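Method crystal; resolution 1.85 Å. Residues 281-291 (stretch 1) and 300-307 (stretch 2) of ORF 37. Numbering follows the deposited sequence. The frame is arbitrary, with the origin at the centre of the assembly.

Stretch 1 281-291: DPIYAAYQRLY
Stretch 2, residues 300-307: KDFFYSIS

The contact joins the first three turns of one helix to the last turn of another and the short loop that follows it. Residues 282-291 are helical, with phi/psi close to -60/-45 from Ile283 on, after Pro282 at -70/-29, and the helix runs on past Tyr291. Asp281 stands at its N-cap in an extended conformation (-90/113, chi1 t): OD1 of Asp281 accepts from N of Tyr284 at 3.2 Å, nearly straight, and more weakly from N of Ile283 at 3.0 Å. In the second stretch, residues 300-303 close a helix that begins earlier. Tyr304 is the first residue to leave helical phi/psi (-93/32), Ser305 follows at -94/-1, and Ile306 extends the chain at -125/163.

Two CA pairs set the register: Ala286 CA lies 4.9 Å from Phe302 CA, and Ile283 CA lies 5.4 Å from Ser305 CA. Each pair moves three residues back along the first stretch for three forward along the second, so the chains run in opposing directions. So close an approach at Ala286 goes with a side chain of one carbon.

Phe302 gives up the most surface, 90 Å². Its CA-to-CB bond points sideways, and chi1 of 174° (t) with chi2 of 75° sets the ring as a knob among Ile283, Ala286, Tyr287 and Leu290, the classic i, i+3, i+4, i+7 hole of a helix. Ile283 CG2 lies 3.7 Å from Phe302 CE1, and Leu290 CD2 lies 4.3 Å from Phe302 CG; Leu290 is t,p (chi1 -179°, chi2 69°), with CA-to-CB toward the second stretch. Tyr287 contributes its backbone and the root of its side chain, with Tyr287 CB 4.4 Å from Phe302 CD1; its t rotamer (chi1 167°) carries the phenol away. Ala286 CB is at the ring's edge, near its plane, and packs more tightly against the backbone, 3.7 Å from Phe302 CA and 3.8 Å from Asp301 O.

Ile283, covered over 68 Å², links the helix to the loop. In the m,t rotamer (chi1 -54°, chi2 -179°) it offers CG2 to the phenyl ring, while Ile283 CD1 lies 3.5 Å from Ile306 CG2, Ile306 adopting p,t (66°, 162°). One branched side chain thus touches both the knob and the residue beyond the helix end.

Ser305 buries 53 Å² with CB directed toward the first helix. Ser305 CB is 4.1 Å from both Pro282 O and Ala286 CB. Its hydroxyl is spent within its own stretch. With chi1 at 64° (p), Ser305 OG donates to Phe302 O at 2.7 Å, and the same carbonyl accepts from Ser305 N at 3.1 Å. Ser305 OG lies 3.7 Å from Ile283 CA, with its hydrogen bond made locally.

No hydrogen bond crosses between the modelled atoms, although Asp301 and Arg289 are built only to CB. The rules to be read here are a small residue at the close approach, an aromatic knob in a four-residue hole, and a serine whose hydroxyl is bonded within its own stretch.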

ATOM      1  N   ASP A 281     -10.876 -31.255 -13.342  1.00 24.45           N
ATOM      2  CA  ASP A 281     -10.712 -29.812 -13.090  1.00 24.13           C
ATOM      3  C   ASP A 281     -10.521 -28.982 -14.397  1.00 23.73           C
ATOM      4  O   ASP A 281      -9.497 -29.113 -15.071  1.00 23.25           O
ATOM      5  CB  ASP A 281      -9.569 -29.623 -12.074  1.00 24.33           C
ATOM      6  CG  ASP A 281      -9.405 -28.180 -11.616  1.00 25.10           C
ATOM      7  OD1 ASP A 281      -9.574 -27.270 -12.448  1.00 24.73           O
ATOM      8  OD2 ASP A 281      -9.061 -27.959 -10.428  1.00 26.02           O
ATOM      9  N   PRO A 282     -11.500 -28.104 -14.747  1.00 23.68           N
ATOM     10  CA  PRO A 282     -11.449 -27.382 -16.042  1.00 23.04           C
ATOM     11  C   PRO A 282     -10.346 -26.305 -16.129  1.00 21.96           C
ATOM     12  O   PRO A 282      -9.855 -26.005 -17.225  1.00 21.91           O
ATOM     13  CB  PRO A 282     -12.825 -26.715 -16.126  1.00 22.92           C
ATOM     14  CG  PRO A 282     -13.207 -26.495 -14.694  1.00 24.49           C
ATOM     15  CD  PRO A 282     -12.676 -27.703 -13.947  1.00 23.66           C
ATOM     16  N   ILE A 283      -9.984 -25.711 -14.991  1.00 21.13           N
ATOM     17  CA  ILE A 283      -8.883 -24.747 -14.933  1.00 20.34           C
ATOM     18  C   ILE A 283      -7.573 -25.493 -15.250  1.00 20.00           C
ATOM     19  O   ILE A 283      -6.754 -25.001 -16.027  1.00 19.55           O
ATOM     20  CB  ILE A 283      -8.785 -24.038 -13.540  1.00 20.15           C
ATOM     21  CG1 ILE A 283     -10.120 -23.392 -13.150  1.00 19.24           C
ATOM     22  CG2 ILE A 283      -7.638 -23.019 -13.514  1.00 19.86           C
ATOM     23  CD1 ILE A 283     -10.069 -22.672 -11.810  1.00 20.76           C
ATOM     24  N   TYR A 284      -7.413 -26.692 -14.671  1.00 19.89           N
ATOM     25  CA  TYR A 284      -6.229 -27.539 -14.909  1.00 19.44           C
ATOM     26  C   TYR A 284      -6.088 -27.865 -16.394  1.00 19.70           C
ATOM     27  O   TYR A 284      -4.989 -27.802 -16.964  1.00 20.38           O
ATOM     28  CB  TYR A 284      -6.308 -28.828 -14.071  1.00 19.34           C
ATOM     29  CG  TYR A 284      -5.141 -29.786 -14.245  1.00 18.71           C
ATOM     30  CD1 TYR A 284      -3.826 -29.321 -14.311  1.00 18.36           C
ATOM     31  CD2 TYR A 284      -5.360 -31.168 -14.341  1.00 18.45           C
ATOM     32  CE1 TYR A 284      -2.752 -30.212 -14.473  1.00 19.07           C
ATOM     33  CE2 TYR A 284      -4.306 -32.058 -14.503  1.00 18.75           C
ATOM     34  CZ  TYR A 284      -3.003 -31.571 -14.558  1.00 18.51           C
ATOM     35  OH  TYR A 284      -1.956 -32.439 -14.716  1.00 19.10           O
ATOM     36  N   ALA A 285      -7.211 -28.196 -17.025  1.00 19.31           N
ATOM     37  CA  ALA A 285      -7.224 -28.473 -18.461  1.00 19.33           C
ATOM     38  C   ALA A 285      -6.603 -27.314 -19.248  1.00 18.58           C
ATOM     39  O   ALA A 285      -5.694 -27.531 -20.048  1.00 18.87           O
ATOM     40  CB  ALA A 285      -8.644 -28.780 -18.950  1.00 18.77           C
ATOM     41  N   ALA A 286      -7.083 -26.095 -18.992  1.00 18.07           N
ATOM     42  CA  ALA A 286      -6.573 -24.889 -19.635  1.00 17.19           C
ATOM     43  C   ALA A 286      -5.115 -24.596 -19.266  1.00 17.45           C
ATOM     44  O   ALA A 286      -4.334 -24.164 -20.114  1.00 16.92           O
ATOM     45  CB  ALA A 286      -7.454 -23.720 -19.299  1.00 16.56           C
ATOM     46  N   TYR A 287      -4.752 -24.814 -18.000  1.00 17.65           N
ATOM     47  CA  TYR A 287      -3.364 -24.636 -17.558  1.00 18.75           C
ATOM     48  C   TYR A 287      -2.361 -25.524 -18.315  1.00 19.08           C
ATOM     49  O   TYR A 287      -1.308 -25.044 -18.756  1.00 19.06           O
ATOM     50  CB  TYR A 287      -3.241 -24.875 -16.049  1.00 19.44           C
ATOM     51  CG  TYR A 287      -1.806 -25.009 -15.580  1.00 20.49           C
ATOM     52  CD1 TYR A 287      -1.015 -23.875 -15.387  1.00 21.76           C
ATOM     53  CD2 TYR A 287      -1.237 -26.271 -15.347  1.00 21.27           C
ATOM     54  CE1 TYR A 287       0.304 -23.983 -14.960  1.00 22.63           C
ATOM     55  CE2 TYR A 287       0.093 -26.398 -14.909  1.00 22.35           C
ATOM     56  CZ  TYR A 287       0.858 -25.246 -14.732  1.00 21.18           C
ATOM     57  OH  TYR A 287       2.162 -25.334 -14.292  1.00 21.75           O
ATOM     58  N   GLN A 288      -2.694 -26.809 -18.457  1.00 19.22           N
ATOM     59  CA  GLN A 288      -1.881 -27.756 -19.210  1.00 19.70           C
ATOM     60  C   GLN A 288      -1.506 -27.223 -20.592  1.00 19.07           C
ATOM     61  O   GLN A 288      -0.337 -27.299 -20.992  1.00 19.05           O
ATOM     62  CB  GLN A 288      -2.609 -29.095 -19.353  1.00 19.62           C
ATOM     63  CG  GLN A 288      -2.461 -30.052 -18.165  1.00 20.89           C
ATOM     64  CD  GLN A 288      -3.173 -31.388 -18.397  1.00 21.66           C
ATOM     65  OE1 GLN A 288      -4.397 -31.440 -18.508  1.00 25.22           O
ATOM     66  NE2 GLN A 288      -2.401 -32.477 -18.477  1.00 24.66           N
ATOM     67  N   ARG A 289      -2.496 -26.684 -21.309  1.00 18.90           N
ATOM     68  CA  ARG A 289      -2.293 -26.141 -22.666  1.00 18.46           C
ATOM     69  C   ARG A 289      -1.353 -24.951 -22.642  1.00 18.56           C
ATOM     70  O   ARG A 289      -0.436 -24.868 -23.465  1.00 17.84           O
ATOM     71  CB  ARG A 289      -3.620 -25.723 -23.301  1.00 18.27           C
ATOM     72  N   LEU A 290      -1.600 -24.032 -21.704  1.00 18.42           N
ATOM     73  CA  LEU A 290      -0.742 -22.868 -21.487  1.00 19.68           C
ATOM     74  C   LEU A 290       0.702 -23.242 -21.154  1.00 20.27           C
ATOM     75  O   LEU A 290       1.627 -22.616 -21.667  1.00 20.05           O
ATOM     76  CB  LEU A 290      -1.317 -21.975 -20.373  1.00 19.70           C
ATOM     77  CG  LEU A 290      -0.602 -20.678 -19.976  1.00 19.04           C
ATOM     78  CD1 LEU A 290      -0.713 -19.655 -21.099  1.00 21.36           C
ATOM     79  CD2 LEU A 290      -1.201 -20.145 -18.686  1.00 20.22           C
ATOM     80  N   TYR A 291       0.881 -24.249 -20.291  1.00 20.91           N
ATOM     81  CA  TYR A 291       2.209 -24.690 -19.846  1.00 21.76           C
ATOM     82  C   TYR A 291       3.034 -25.280 -20.994  1.00 22.72           C
ATOM     83  O   TYR A 291       4.230 -24.989 -21.115  1.00 23.12           O
ATOM     84  CB  TYR A 291       2.088 -25.709 -18.700  1.00 21.69           C
ATOM     85  CG  TYR A 291       3.410 -26.083 -18.037  1.00 21.69           C
ATOM     86  CD1 TYR A 291       3.990 -25.257 -17.073  1.00 22.68           C
ATOM     87  CD2 TYR A 291       4.076 -27.270 -18.377  1.00 21.96           C
ATOM     88  CE1 TYR A 291       5.202 -25.593 -16.463  1.00 22.38           C
ATOM     89  CE2 TYR A 291       5.290 -27.624 -17.769  1.00 22.56           C
ATOM     90  CZ  TYR A 291       5.847 -26.783 -16.817  1.00 22.02           C
ATOM     91  OH  TYR A 291       7.048 -27.114 -16.211  1.00 21.92           O
ATOM     92  N   LYS A 300      -5.787 -16.783 -22.897  1.00 18.72           N
ATOM     93  CA  LYS A 300      -7.203 -16.417 -22.976  1.00 18.81           C
ATOM     94  C   LYS A 300      -8.088 -17.561 -22.464  1.00 18.88           C
ATOM     95  O   LYS A 300      -8.973 -17.341 -21.628  1.00 18.70           O
ATOM     96  CB  LYS A 300      -7.572 -16.001 -24.409  1.00 19.17           C
ATOM     97  CG  LYS A 300      -8.957 -15.395 -24.557  1.00 19.25           C
ATOM     98  CD  LYS A 300      -9.282 -15.035 -26.014  1.00 20.28           C
ATOM     99  CE  LYS A 300     -10.785 -15.184 -26.258  1.00 22.83           C
ATOM    100  NZ  LYS A 300     -11.242 -14.821 -27.629  1.00 24.70           N
ATOM    101  N   ASP A 301      -7.823 -18.780 -22.938  1.00 19.29           N
ATOM    102  CA  ASP A 301      -8.582 -19.956 -22.533  1.00 19.84           C
ATOM    103  C   ASP A 301      -8.467 -20.225 -21.032  1.00 20.41           C
ATOM    104  O   ASP A 301      -9.439 -20.672 -20.388  1.00 20.42           O
ATOM    105  CB  ASP A 301      -8.140 -21.183 -23.345  1.00 20.51           C
ATOM    106  N   PHE A 302      -7.282 -19.944 -20.477  1.00 20.52           N
ATOM    107  CA  PHE A 302      -7.055 -20.033 -19.044  1.00 20.17           C
ATOM    108  C   PHE A 302      -7.901 -18.983 -18.310  1.00 20.50           C
ATOM    109  O   PHE A 302      -8.637 -19.307 -17.372  1.00 20.45           O
ATOM    110  CB  PHE A 302      -5.560 -19.884 -18.724  1.00 20.26           C
ATOM    111  CG  PHE A 302      -5.258 -19.822 -17.250  1.00 20.20           C
ATOM    112  CD1 PHE A 302      -5.306 -20.978 -16.465  1.00 20.12           C
ATOM    113  CD2 PHE A 302      -4.919 -18.613 -16.653  1.00 20.93           C
ATOM    114  CE1 PHE A 302      -5.033 -20.924 -15.095  1.00 17.22           C
ATOM    115  CE2 PHE A 302      -4.656 -18.540 -15.277  1.00 21.01           C
ATOM    116  CZ  PHE A 302      -4.710 -19.713 -14.503  1.00 19.08           C
ATOM    117  N   PHE A 303      -7.839 -17.733 -18.759  1.00 20.91           N
ATOM    118  CA  PHE A 303      -8.644 -16.688 -18.130  1.00 22.45           C
ATOM    119  C   PHE A 303     -10.136 -17.009 -18.126  1.00 23.27           C
ATOM    120  O   PHE A 303     -10.812 -16.850 -17.098  1.00 23.18           O
ATOM    121  CB  PHE A 303      -8.386 -15.315 -18.765  1.00 22.41           C
ATOM    122  CG  PHE A 303      -7.192 -14.603 -18.189  1.00 23.16           C
ATOM    123  CD1 PHE A 303      -7.096 -14.375 -16.817  1.00 24.18           C
ATOM    124  CD2 PHE A 303      -6.167 -14.150 -19.009  1.00 23.17           C
ATOM    125  CE1 PHE A 303      -6.003 -13.706 -16.275  1.00 26.09           C
ATOM    126  CE2 PHE A 303      -5.075 -13.492 -18.476  1.00 20.81           C
ATOM    127  CZ  PHE A 303      -4.990 -13.274 -17.103  1.00 23.87           C
ATOM    128  N   TYR A 304     -10.631 -17.491 -19.261  1.00 24.07           N
ATOM    129  CA  TYR A 304     -12.048 -17.798 -19.409  1.00 25.24           C
ATOM    130  C   TYR A 304     -12.379 -19.252 -19.090  1.00 25.45           C
ATOM    131  O   TYR A 304     -13.300 -19.816 -19.681  1.00 25.89           O
ATOM    132  CB  TYR A 304     -12.561 -17.411 -20.816  1.00 26.06           C
ATOM    133  CG  TYR A 304     -12.352 -15.938 -21.186  1.00 27.03           C
ATOM    134  CD1 TYR A 304     -12.444 -14.924 -20.227  1.00 29.72           C
ATOM    135  CD2 TYR A 304     -12.063 -15.568 -22.493  1.00 28.17           C
ATOM    136  CE1 TYR A 304     -12.249 -13.576 -20.573  1.00 29.75           C
ATOM    137  CE2 TYR A 304     -11.878 -14.236 -22.852  1.00 28.92           C
ATOM    138  CZ  TYR A 304     -11.971 -13.243 -21.896  1.00 29.02           C
ATOM    139  OH  TYR A 304     -11.785 -11.915 -22.266  1.00 27.77           O
ATOM    140  N   SER A 305     -11.634 -19.863 -18.164  1.00 25.20           N
ATOM    141  CA  SER A 305     -11.976 -21.199 -17.669  1.00 24.79           C
ATOM    142  C   SER A 305     -12.827 -21.116 -16.387  1.00 25.08           C
ATOM    143  O   SER A 305     -13.237 -22.140 -15.832  1.00 24.90           O
ATOM    144  CB  SER A 305     -10.714 -22.044 -17.471  1.00 25.08           C
ATOM    145  OG  SER A 305      -9.882 -21.493 -16.458  1.00 24.55           O
ATOM    146  N   ILE A 306     -13.091 -19.888 -15.928  1.00 25.81           N
ATOM    147  CA  ILE A 306     -13.966 -19.628 -14.764  1.00 26.35           C
ATOM    148  C   ILE A 306     -15.127 -18.656 -15.112  1.00 27.30           C
ATOM    149  O   ILE A 306     -15.066 -17.936 -16.104  1.00 27.49           O
ATOM    150  CB  ILE A 306     -13.185 -19.095 -13.519  1.00 25.83           C
ATOM    151  CG1 ILE A 306     -12.595 -17.702 -13.778  1.00 23.90           C
ATOM    152  CG2 ILE A 306     -12.105 -20.095 -13.051  1.00 24.99           C
ATOM    153  CD1 ILE A 306     -12.212 -16.980 -12.530  1.00 26.47           C
ATOM    154  N   SER A 307     -16.159 -18.627 -14.271  1.00 28.58           N
ATOM    155  CA  SER A 307     -17.382 -17.839 -14.543  1.00 30.25           C
ATOM    156  C   SER A 307     -17.255 -16.326 -14.312  1.00 30.55           C
ATOM    157  O   SER A 307     -18.030 -15.538 -14.881  1.00 31.12           O
ATOM    158  CB  SER A 307     -18.576 -18.383 -13.741  1.00 30.42           C
ATOM    159  OG  SER A 307     -18.400 -18.117 -12.356  1.00 32.56           O
TER